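Local coordinates for protein RNA-dependent RNA polymerase (Taggert virus, PDB 6DX3) that probably removes ubiquitin or related modifiers from tagged proteins through a viral OTU-type cysteine protease domain contained in the larger polymerase, at residues Asp8-Leu13 / Tyr18-Leu23; His43-Gly48 / Leu103-Phe108; Val116-Glu121 / Asn149-Leu154. All blocks are in the same frame, centred on the assembly; numbering follows the deposited sequence.

The three contacts illustrate how chemistry follows depth in one small fold. Contact 1, at the surface, closes a hairpin on the outermost edge of the mixed sheet and relies on hydrogen bonds, with a ring and a few apolar atoms filling in. Contact 2 lies near the centre of the chain and joins two helices purely by hydrocarbon. Contact 3 is also buried and apolar, but it spans next-but-one strands of the sheet to which contact 1 belongs. The buried pair meet directly: Val-105 packs on Val-116, and Tyr-153 lies against the 43-48 helix segment. Trp-9 of contact 1 reaches Tyr-117 of contact 3, whereas contacts 1 and 2 do not touch.

Contact 1. Residues Asp8-Leu13 / Tyr18-Leu23; sequences DWHLLL and YSPVDL
Asp-8 opens the pairing with its backbone: its N donates to Ser-19 OG over 2.8 Å, nearly straight at 166°, and that hydroxyl in turn donates a hydrogen bond to Pro-20 O. Trp-9 turns to the opposite face of the hairpin from His-10, and its indole bends back so that Ser-19 CB sits over the six-membered ring, 4.0 Å from the centroid, in a CH-pi contact. At His-10 the antiparallel hydrogen-bonded pair with Tyr-18 forms; His-10 N gives to Tyr-18 O at 2.6 Å and Tyr-18 N returns a bond to His-10 O at 2.8 Å. With CG set beside the backbone N (chi1 -56°), the imidazole swings ND1 over the same Tyr-18 O, a longer bond of 3.3 Å that lies in the ring plane yet rises above the carbonyl plane. One oxygen thus takes two donors from one residue. Leu-12 adds an apolar contact, its CD1 lying 3.8 Å from Tyr-18 CB. Beyond this hairpin, strand 17-24 is flanked by strand 126-133, where Ser-19 pairs with Val-130; Trp-9 also packs on Val-130 and makes a cation-pi contact with Arg-132.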
loop_
_atom_site.group_PDB
_atom_site.type_symbol
_atom_site.label_atom_id
_atom_site.label_comp_id
_atom_site.label_asym_id
_atom_site.label_seq_id
_atom_site.Cartn_x
_atom_site.Cartn_y
_atom_site.Cartn_z
ATOM N N ASP A 8 13.071 -7.643 -10.949
ATOM C CA ASP A 8 13.436 -7.058 -12.239
ATOM C C ASP A 8 12.741 -5.699 -12.288
ATOM O O ASP A 8 11.692 -5.540 -12.917
ATOM C CB ASP A 8 13.036 -7.963 -13.406
ATOM C CG ASP A 8 13.409 -7.377 -14.753
ATOM O OD1 ASP A 8 12.710 -7.671 -15.745
ATOM O OD2 ASP A 8 14.397 -6.616 -14.818
ATOM N N TRP A 9 13.329 -4.720 -11.607
ATOM C CA TRP A 9 12.658 -3.446 -11.394
ATOM C C TRP A 9 12.587 -2.637 -12.682
ATOM O O TRP A 9 13.562 -2.537 -13.430
ATOM C CB TRP A 9 13.379 -2.636 -10.316
ATOM C CG TRP A 9 13.231 -3.188 -8.932
ATOM C CD1 TRP A 9 14.224 -3.685 -8.138
ATOM C CD2 TRP A 9 12.020 -3.293 -8.171
ATOM N NE1 TRP A 9 13.706 -4.095 -6.932
ATOM C CE2 TRP A 9 12.356 -3.865 -6.928
ATOM C CE3 TRP A 9 10.685 -2.961 -8.420
ATOM C CZ2 TRP A 9 11.408 -4.110 -5.940
ATOM C CZ3 TRP A 9 9.744 -3.206 -7.435
ATOM C CH2 TRP A 9 10.109 -3.776 -6.212
ATOM N N HIS A 10 11.419 -2.051 -12.933
ATOM C CA HIS A 10 11.222 -1.073 -13.996
ATOM C C HIS A 10 10.697 0.208 -13.366
ATOM O O HIS A 10 9.600 0.216 -12.795
ATOM C CB HIS A 10 10.239 -1.584 -15.053
ATOM C CG HIS A 10 10.623 -2.898 -15.656
ATOM N ND1 HIS A 10 10.333 -4.104 -15.055
ATOM C CD2 HIS A 10 11.265 -3.197 -16.810
ATOM C CE1 HIS A 10 10.783 -5.090 -15.811
ATOM N NE2 HIS A 10 11.354 -4.566 -16.882
ATOM N N LEU A 11 11.477 1.282 -13.455
ATOM C CA LEU A 11 10.992 2.583 -13.013
ATOM C C LEU A 11 10.024 3.132 -14.052
ATOM O O LEU A 11 10.384 3.293 -15.222
ATOM C CB LEU A 11 12.152 3.548 -12.794
ATOM C CG LEU A 11 11.700 4.979 -12.502
ATOM C CD1 LEU A 11 11.061 5.032 -11.122
ATOM C CD2 LEU A 11 12.866 5.949 -12.593
ATOM N N LEU A 12 8.800 3.419 -13.629
ATOM C CA LEU A 12 7.752 3.809 -14.560
ATOM C C LEU A 12 7.649 5.324 -14.659
ATOM O O LEU A 12 7.950 6.053 -13.712
ATOM C CB LEU A 12 6.405 3.231 -14.126
ATOM C CG LEU A 12 6.386 1.723 -13.881
ATOM C CD1 LEU A 12 4.970 1.241 -13.588
ATOM C CD2 LEU A 12 6.971 0.992 -15.070
ATOM N N LEU A 13 7.202 5.793 -15.828
ATOM C CA LEU A 13 6.865 7.205 -15.967
ATOM C C LEU A 13 5.755 7.603 -15.001
ATOM O O LEU A 13 5.660 8.773 -14.610
ATOM C CB LEU A 13 6.454 7.506 -17.411
ATOM C CG LEU A 13 6.603 8.955 -17.878
ATOM C CD1 LEU A 13 8.071 9.310 -18.072
ATOM C CD2 LEU A 13 5.819 9.200 -19.159
ATOM N N TYR A 18 8.079 -1.137 -10.807
ATOM C CA TYR A 18 7.308 -2.328 -11.136
ATOM C C TYR A 18 8.268 -3.476 -11.400
ATOM O O TYR A 18 9.311 -3.287 -12.030
ATOM C CB TYR A 18 6.420 -2.097 -12.369
ATOM C CG TYR A 18 5.757 -3.345 -12.926
ATOM C CD1 TYR A 18 4.465 -3.690 -12.554
ATOM C CD2 TYR A 18 6.411 -4.163 -13.841
ATOM C CE1 TYR A 18 3.849 -4.818 -13.066
ATOM C CE2 TYR A 18 5.805 -5.298 -14.356
ATOM C CZ TYR A 18 4.522 -5.618 -13.965
ATOM O OH TYR A 18 3.907 -6.742 -14.475
ATOM N N SER A 19 7.901 -4.672 -10.935
ATOM C CA SER A 19 8.730 -5.841 -11.152
ATOM C C SER A 19 7.879 -7.102 -11.188
ATOM O O SER A 19 7.050 -7.299 -10.287
ATOM C CB SER A 19 9.792 -5.971 -10.059
ATOM O OG SER A 19 10.387 -7.257 -10.082
ATOM N N PRO A 20 8.040 -7.955 -12.195
ATOM C CA PRO A 20 7.446 -9.291 -12.113
ATOM C C PRO A 20 8.190 -10.140 -11.098
ATOM O O PRO A 20 9.401 -10.000 -10.906
ATOM C CB PRO A 20 7.609 -9.843 -13.533
ATOM C CG PRO A 20 8.811 -9.127 -14.068
ATOM C CD PRO A 20 8.760 -7.743 -13.463
ATOM N N VAL A 21 7.442 -11.011 -10.420
ATOM C CA VAL A 21 7.997 -11.944 -9.445
ATOM C C VAL A 21 7.281 -13.281 -9.589
ATOM O O VAL A 21 6.292 -13.413 -10.311
ATOM C CB VAL A 21 7.881 -11.435 -7.988
ATOM C CG1 VAL A 21 8.645 -10.134 -7.794
ATOM C CG2 VAL A 21 6.423 -11.270 -7.592
ATOM N N ASP A 22 7.806 -14.285 -8.884
ATOM C CA ASP A 22 7.205 -15.621 -8.797
ATOM C C ASP A 22 7.453 -16.092 -7.366
ATOM O O ASP A 22 8.472 -16.728 -7.079
ATOM C CB ASP A 22 7.790 -16.587 -9.819
ATOM C CG ASP A 22 7.337 -18.023 -9.594
ATOM O OD1 ASP A 22 6.221 -18.365 -10.040
ATOM O OD2 ASP A 22 8.097 -18.802 -8.977
ATOM N N LEU A 23 6.523 -15.774 -6.467
ATOM C CA LEU A 23 6.810 -15.856 -5.043
ATOM C C LEU A 23 5.683 -16.508 -4.254
ATOM O O LEU A 23 4.513 -16.134 -4.371
ATOM C CB LEU A 23 7.129 -14.450 -4.479
ATOM C CG LEU A 23 7.209 -14.283 -2.964
ATOM C CD1 LEU A 23 8.449 -13.496 -2.572
ATOM C CD2 LEU A 23 5.968 -13.559 -2.470
#

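Contact 2. Residues His43-Gly48 / Leu103-Phe108; sequences HSLACG and LEVNFF
Leu-45 is the side chain through which helix 40-49 meets Val-105 and Phe-108 of helix 102-112, a case of helix packing in which one branched residue touches two partners a helical turn apart. The backbones stay well apart, 8.2 Å between the CA atoms of Leu-45 and Val-105, and side chains bridge the gap. From the backbone, CB leaves toward the other helix but is still 4.8 Å from Phe-108 CE2, its approach to that ring a loose one. CG comes next, turned beside the backbone N (chi1 -71°), and makes no closer approach itself; it is the branch point that aims the two methyls. CD1 continues the extended chain, anti to CA (chi2 177°), and therefore reaches farthest. It meets Val-105 CG2 at 4.2 Å and also Phe-108 CD2 at 4.4 Å, coming to the phenyl ring obliquely. CD2 of Leu-45 follows at 4.6 Å from Phe-108 CD2. No hydrogen bond crosses the interface. In OTU proteases the helix that begins with the nucleophile packs into the core, and helix 40-49 is probably its counterpart here. Around the pair, Phe-108 also touches Ile-61 of helix 57-72 and Met-49, while Val-105 reaches Leu-41 and, on strand 126-133, Tyr-133.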
loop_
_atom_site.group_PDB
_atom_site.type_symbol
_atom_site.label_atom_id
_atom_site.label_comp_id
_atom_site.label_asym_id
_atom_site.label_seq_id
_atom_site.Cartn_x
_atom_site.Cartn_y
_atom_site.Cartn_z
ATOM N N HIS A 43 -6.268 -0.160 6.916
ATOM C CA HIS A 43 -5.910 -1.063 8.007
ATOM C C HIS A 43 -4.499 -1.607 7.818
ATOM O O HIS A 43 -3.678 -1.577 8.742
ATOM C CB HIS A 43 -6.906 -2.223 8.080
ATOM C CG HIS A 43 -8.220 -1.870 8.705
ATOM N ND1 HIS A 43 -8.346 -1.535 10.037
ATOM C CD2 HIS A 43 -9.469 -1.826 8.187
ATOM C CE1 HIS A 43 -9.615 -1.290 10.308
ATOM N NE2 HIS A 43 -10.317 -1.457 9.203
ATOM N N SER A 44 -4.204 -2.119 6.618
ATOM C CA SER A 44 -2.912 -2.747 6.369
ATOM C C SER A 44 -1.777 -1.733 6.377
ATOM O O SER A 44 -0.667 -2.056 6.809
ATOM C CB SER A 44 -2.946 -3.500 5.038
ATOM O OG SER A 44 -3.501 -2.688 4.020
ATOM N N LEU A 45 -2.031 -0.509 5.907
ATOM C CA LEU A 45 -1.028 0.544 6.020
ATOM C C LEU A 45 -0.814 0.947 7.476
ATOM O O LEU A 45 0.319 1.222 7.889
ATOM C CB LEU A 45 -1.436 1.750 5.178
ATOM C CG LEU A 45 -1.343 1.560 3.662
ATOM C CD1 LEU A 45 -1.833 2.800 2.930
ATOM C CD2 LEU A 45 0.080 1.221 3.258
ATOM N N ALA A 46 -1.887 0.990 8.271
ATOM C CA ALA A 46 -1.726 1.264 9.696
ATOM C C ALA A 46 -0.975 0.138 10.393
ATOM O O ALA A 46 -0.238 0.385 11.356
ATOM C CB ALA A 46 -3.086 1.478 10.360
ATOM N N CYS A 47 -1.147 -1.099 9.920
ATOM C CA CYS A 47 -0.441 -2.229 10.511
ATOM C C CYS A 47 1.065 -2.095 10.340
ATOM O O CYS A 47 1.831 -2.555 11.193
ATOM C CB CYS A 47 -0.936 -3.537 9.889
ATOM S SG CYS A 47 -0.385 -5.034 10.738
ATOM N N GLY A 48 1.507 -1.466 9.251
ATOM C CA GLY A 48 2.923 -1.239 9.043
ATOM C C GLY A 48 3.493 -0.020 9.733
ATOM O O GLY A 48 4.717 0.093 9.839
ATOM N N LEU A 103 -3.132 4.416 -5.770
ATOM C CA LEU A 103 -2.914 5.860 -5.760
ATOM C C LEU A 103 -2.930 6.416 -4.342
ATOM O O LEU A 103 -2.201 7.368 -4.045
ATOM C CB LEU A 103 -3.966 6.562 -6.619
ATOM C CG LEU A 103 -3.918 8.094 -6.615
ATOM C CD1 LEU A 103 -2.545 8.594 -7.043
ATOM C CD2 LEU A 103 -5.002 8.665 -7.516
ATOM N N GLU A 104 -3.747 5.840 -3.458
ATOM C CA GLU A 104 -3.735 6.262 -2.062
ATOM C C GLU A 104 -2.456 5.822 -1.363
ATOM O O GLU A 104 -1.956 6.532 -0.481
ATOM C CB GLU A 104 -4.961 5.710 -1.333
ATOM C CG GLU A 104 -6.288 6.336 -1.763
ATOM C CD GLU A 104 -6.704 5.933 -3.169
ATOM O OE1 GLU A 104 -6.477 6.724 -4.107
ATOM O OE2 GLU A 104 -7.249 4.825 -3.336
ATOM N N VAL A 105 -1.916 4.659 -1.734
ATOM C CA VAL A 105 -0.589 4.280 -1.257
ATOM C C VAL A 105 0.446 5.273 -1.761
ATOM O O VAL A 105 1.350 5.684 -1.022
ATOM C CB VAL A 105 -0.244 2.846 -1.696
ATOM C CG1 VAL A 105 1.175 2.506 -1.279
ATOM C CG2 VAL A 105 -1.234 1.849 -1.130
ATOM N N ASN A 106 0.333 5.665 -3.032
ATOM C CA ASN A 106 1.228 6.660 -3.612
ATOM C C ASN A 106 1.279 7.917 -2.752
ATOM O O ASN A 106 2.359 8.376 -2.363
ATOM C CB ASN A 106 0.765 6.989 -5.037
ATOM C CG ASN A 106 1.815 7.727 -5.848
ATOM O OD1 ASN A 106 2.580 8.536 -5.318
ATOM N ND2 ASN A 106 1.847 7.459 -7.151
ATOM N N PHE A 107 0.110 8.471 -2.421
ATOM C CA PHE A 107 0.071 9.714 -1.654
ATOM C C PHE A 107 0.594 9.520 -0.235
ATOM O O PHE A 107 1.323 10.373 0.282
ATOM C CB PHE A 107 -1.353 10.271 -1.637
ATOM C CG PHE A 107 -1.726 10.996 -2.896
ATOM C CD1 PHE A 107 -0.845 11.892 -3.479
ATOM C CD2 PHE A 107 -2.952 10.773 -3.503
ATOM C CE1 PHE A 107 -1.182 12.561 -4.643
ATOM C CE2 PHE A 107 -3.296 11.439 -4.669
ATOM C CZ PHE A 107 -2.411 12.332 -5.239
ATOM N N PHE A 108 0.233 8.410 0.414
ATOM C CA PHE A 108 0.690 8.194 1.786
ATOM C C PHE A 108 2.202 8.021 1.847
ATOM O O PHE A 108 2.854 8.532 2.767
ATOM C CB PHE A 108 -0.008 6.980 2.396
ATOM C CG PHE A 108 0.451 6.662 3.792
ATOM C CD1 PHE A 108 0.008 7.413 4.869
ATOM C CD2 PHE A 108 1.328 5.613 4.027
ATOM C CE1 PHE A 108 0.432 7.124 6.153
ATOM C CE2 PHE A 108 1.754 5.321 5.310
ATOM C CZ PHE A 108 1.305 6.073 6.374
#

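Contact 3. Residues Val116-Glu121 / Asn149-Leu154; sequences VYIWHE and NHYDYL
Ile-118 and Tyr-151, like Trp-119 and Leu-154, meet across a strand that belongs to neither segment. In the mixed sheet of this OTU-type protease fold, strand 142-147 runs between strands 116-121 and 150-156, parallel to the first and antiparallel to the second, so the two segments are next-but-one neighbours. The CA atoms of Ile-118 and Tyr-151 are accordingly 9.0 Å apart, and no hydrogen bond joins the segments; only side chains can close such a distance, and they do so above and below the middle strand.

On the face that carries Ile-118, the CG2 branch lies anti to the backbone N and reaches the edge of the Tyr-151 ring, in its plane, 3.9 Å from CE1. That ring is further occupied by a stack with His-146 and by Leu-41 and Ser-44 of helix 40-49, which covers this side of the sheet. The opposite face belongs to Trp-119 and Leu-154. Leu-154 stretches its chain out, with chi2 at 168°, and its CD1 methyl comes obliquely to the indole, 3.6 Å from Trp-119 CD1 and 4.0 Å from CG. The indole is held in rotation by a bond from NE1 to Asn-143 OD1 on the intervening strand, and Phe-29 meets it edge-to-face.

Toward the far end, Arg-147 links the same two strands by charge, forming salt bridges with both Glu-121 and Asp-152. Asp-152 has another partner within its own strand, His-150, which also packs against Cys-40, an arrangement consistent with the Cys-His-Asp site of OTU proteases: His-150 NE2 donates to Asp-152 OD1 at 2.7 Å, with the oxygen in the imidazole plane but the donor 52° above the carboxylate plane.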
loop_
_atom_site.group_PDB
_atom_site.type_symbol
_atom_site.label_atom_id
_atom_site.label_comp_id
_atom_site.label_asym_id
_atom_site.label_seq_id
_atom_site.Cartn_x
_atom_site.Cartn_y
_atom_site.Cartn_z
ATOM N N VAL A 116 6.597 1.581 0.353
ATOM C CA VAL A 116 5.539 0.579 0.419
ATOM C C VAL A 116 5.657 -0.345 -0.782
ATOM O O VAL A 116 5.699 0.118 -1.928
ATOM C CB VAL A 116 4.138 1.218 0.465
ATOM C CG1 VAL A 116 3.070 0.132 0.506
ATOM C CG2 VAL A 116 4.008 2.142 1.670
ATOM N N TYR A 117 5.713 -1.647 -0.519
ATOM C CA TYR A 117 5.618 -2.674 -1.547
ATOM C C TYR A 117 4.184 -3.182 -1.584
ATOM O O TYR A 117 3.602 -3.473 -0.533
ATOM C CB TYR A 117 6.567 -3.841 -1.264
ATOM C CG TYR A 117 8.046 -3.549 -1.417
ATOM C CD1 TYR A 117 8.844 -4.346 -2.226
ATOM C CD2 TYR A 117 8.648 -2.500 -0.733
ATOM C CE1 TYR A 117 10.195 -4.098 -2.363
ATOM C CE2 TYR A 117 9.998 -2.243 -0.865
ATOM C CZ TYR A 117 10.766 -3.046 -1.681
ATOM O OH TYR A 117 12.113 -2.799 -1.819
ATOM N N ILE A 118 3.618 -3.290 -2.782
ATOM C CA ILE A 118 2.282 -3.843 -2.977
ATOM C C ILE A 118 2.431 -5.114 -3.799
ATOM O O ILE A 118 2.718 -5.055 -5.003
ATOM C CB ILE A 118 1.330 -2.855 -3.664
ATOM C CG1 ILE A 118 1.378 -1.487 -2.981
ATOM C CG2 ILE A 118 -0.091 -3.401 -3.652
ATOM C CD1 ILE A 118 0.446 -0.465 -3.617
ATOM N N TRP A 119 2.240 -6.260 -3.154
ATOM C CA TRP A 119 2.373 -7.552 -3.813
ATOM C C TRP A 119 1.011 -8.005 -4.322
ATOM O O TRP A 119 0.042 -8.060 -3.559
ATOM C CB TRP A 119 2.959 -8.589 -2.852
ATOM C CG TRP A 119 4.257 -8.161 -2.228
ATOM C CD1 TRP A 119 4.423 -7.274 -1.202
ATOM C CD2 TRP A 119 5.571 -8.605 -2.591
ATOM N NE1 TRP A 119 5.759 -7.137 -0.907
ATOM C CE2 TRP A 119 6.484 -7.946 -1.742
ATOM C CE3 TRP A 119 6.064 -9.495 -3.552
ATOM C CZ2 TRP A 119 7.862 -8.149 -1.825
ATOM C CZ3 TRP A 119 7.431 -9.695 -3.631
ATOM C CH2 TRP A 119 8.314 -9.025 -2.775
ATOM N N HIS A 120 0.939 -8.328 -5.609
ATOM C CA HIS A 120 -0.323 -8.700 -6.234
ATOM C C HIS A 120 -0.480 -10.215 -6.231
ATOM O O HIS A 120 0.326 -10.930 -6.837
ATOM C CB HIS A 120 -0.413 -8.169 -7.661
ATOM C CG HIS A 120 -1.553 -8.747 -8.439
ATOM N ND1 HIS A 120 -1.400 -9.812 -9.300
ATOM C CD2 HIS A 120 -2.867 -8.422 -8.472
ATOM C CE1 HIS A 120 -2.570 -10.113 -9.837
ATOM N NE2 HIS A 120 -3.477 -9.285 -9.350
ATOM N N GLU A 121 -1.528 -10.693 -5.566
ATOM C CA GLU A 121 -1.844 -12.112 -5.538
ATOM C C GLU A 121 -2.591 -12.507 -6.805
ATOM O O GLU A 121 -3.624 -11.918 -7.139
ATOM C CB GLU A 121 -2.689 -12.442 -4.307
ATOM C CG GLU A 121 -3.067 -13.906 -4.171
ATOM C CD GLU A 121 -4.060 -14.139 -3.052
ATOM O OE1 GLU A 121 -4.968 -13.300 -2.886
ATOM O OE2 GLU A 121 -3.923 -15.146 -2.322
ATOM N N ASN A 149 -9.871 -7.024 -4.482
ATOM C CA ASN A 149 -10.041 -5.697 -3.908
ATOM C C ASN A 149 -9.577 -5.605 -2.458
ATOM O O ASN A 149 -9.474 -4.491 -1.937
ATOM C CB ASN A 149 -11.509 -5.277 -4.020
ATOM C CG ASN A 149 -11.960 -5.115 -5.462
ATOM O OD1 ASN A 149 -11.168 -4.772 -6.339
ATOM N ND2 ASN A 149 -13.236 -5.375 -5.715
ATOM N N HIS A 150 -9.277 -6.727 -1.810
ATOM C CA HIS A 150 -8.856 -6.758 -0.412
ATOM C C HIS A 150 -7.349 -6.544 -0.289
ATOM O O HIS A 150 -6.577 -6.892 -1.187
ATOM C CB HIS A 150 -9.247 -8.095 0.228
ATOM C CG HIS A 150 -8.872 -8.212 1.674
ATOM N ND1 HIS A 150 -9.645 -7.688 2.688
ATOM C CD2 HIS A 150 -7.815 -8.807 2.276
ATOM C CE1 HIS A 150 -9.079 -7.951 3.853
ATOM N NE2 HIS A 150 -7.967 -8.628 3.631
ATOM N N TYR A 151 -6.938 -5.978 0.848
ATOM C CA TYR A 151 -5.532 -5.755 1.168
ATOM C C TYR A 151 -5.226 -6.353 2.531
ATOM O O TYR A 151 -5.978 -6.142 3.487
ATOM C CB TYR A 151 -5.186 -4.259 1.179
ATOM C CG TYR A 151 -5.003 -3.622 -0.180
ATOM C CD1 TYR A 151 -3.785 -3.703 -0.848
ATOM C CD2 TYR A 151 -6.038 -2.918 -0.783
ATOM C CE1 TYR A 151 -3.606 -3.113 -2.082
ATOM C CE2 TYR A 151 -5.868 -2.321 -2.018
ATOM C CZ TYR A 151 -4.648 -2.425 -2.665
ATOM O OH TYR A 151 -4.473 -1.839 -3.898
ATOM N N ASP A 152 -4.125 -7.093 2.621
ATOM C CA ASP A 152 -3.619 -7.584 3.893
ATOM C C ASP A 152 -2.196 -7.078 4.093
ATOM O O ASP A 152 -1.520 -6.674 3.143
ATOM C CB ASP A 152 -3.640 -9.120 3.968
ATOM C CG ASP A 152 -5.036 -9.681 4.187
ATOM O OD1 ASP A 152 -5.779 -9.148 5.036
ATOM O OD2 ASP A 152 -5.389 -10.661 3.501
ATOM N N TYR A 153 -1.751 -7.098 5.345
ATOM C CA TYR A 153 -0.382 -6.736 5.682
ATOM C C TYR A 153 0.515 -7.962 5.599
ATOM O O TYR A 153 0.097 -9.075 5.929
ATOM C CB TYR A 153 -0.306 -6.134 7.085
ATOM C CG TYR A 153 1.082 -5.662 7.463
ATOM C CD1 TYR A 153 1.627 -4.526 6.879
ATOM C CD2 TYR A 153 1.846 -6.353 8.396
ATOM C CE1 TYR A 153 2.895 -4.090 7.211
ATOM C CE2 TYR A 153 3.120 -5.917 8.739
ATOM C CZ TYR A 153 3.636 -4.783 8.142
ATOM O OH TYR A 153 4.896 -4.336 8.466
ATOM N N LEU A 154 1.751 -7.752 5.151
ATOM C CA LEU A 154 2.758 -8.804 5.089
ATOM C C LEU A 154 3.902 -8.433 6.022
ATOM O O LEU A 154 4.530 -7.382 5.854
ATOM C CB LEU A 154 3.266 -9.007 3.659
ATOM C CG LEU A 154 2.260 -9.574 2.652
ATOM C CD1 LEU A 154 2.796 -9.450 1.230
ATOM C CD2 LEU A 154 1.923 -11.024 2.973
#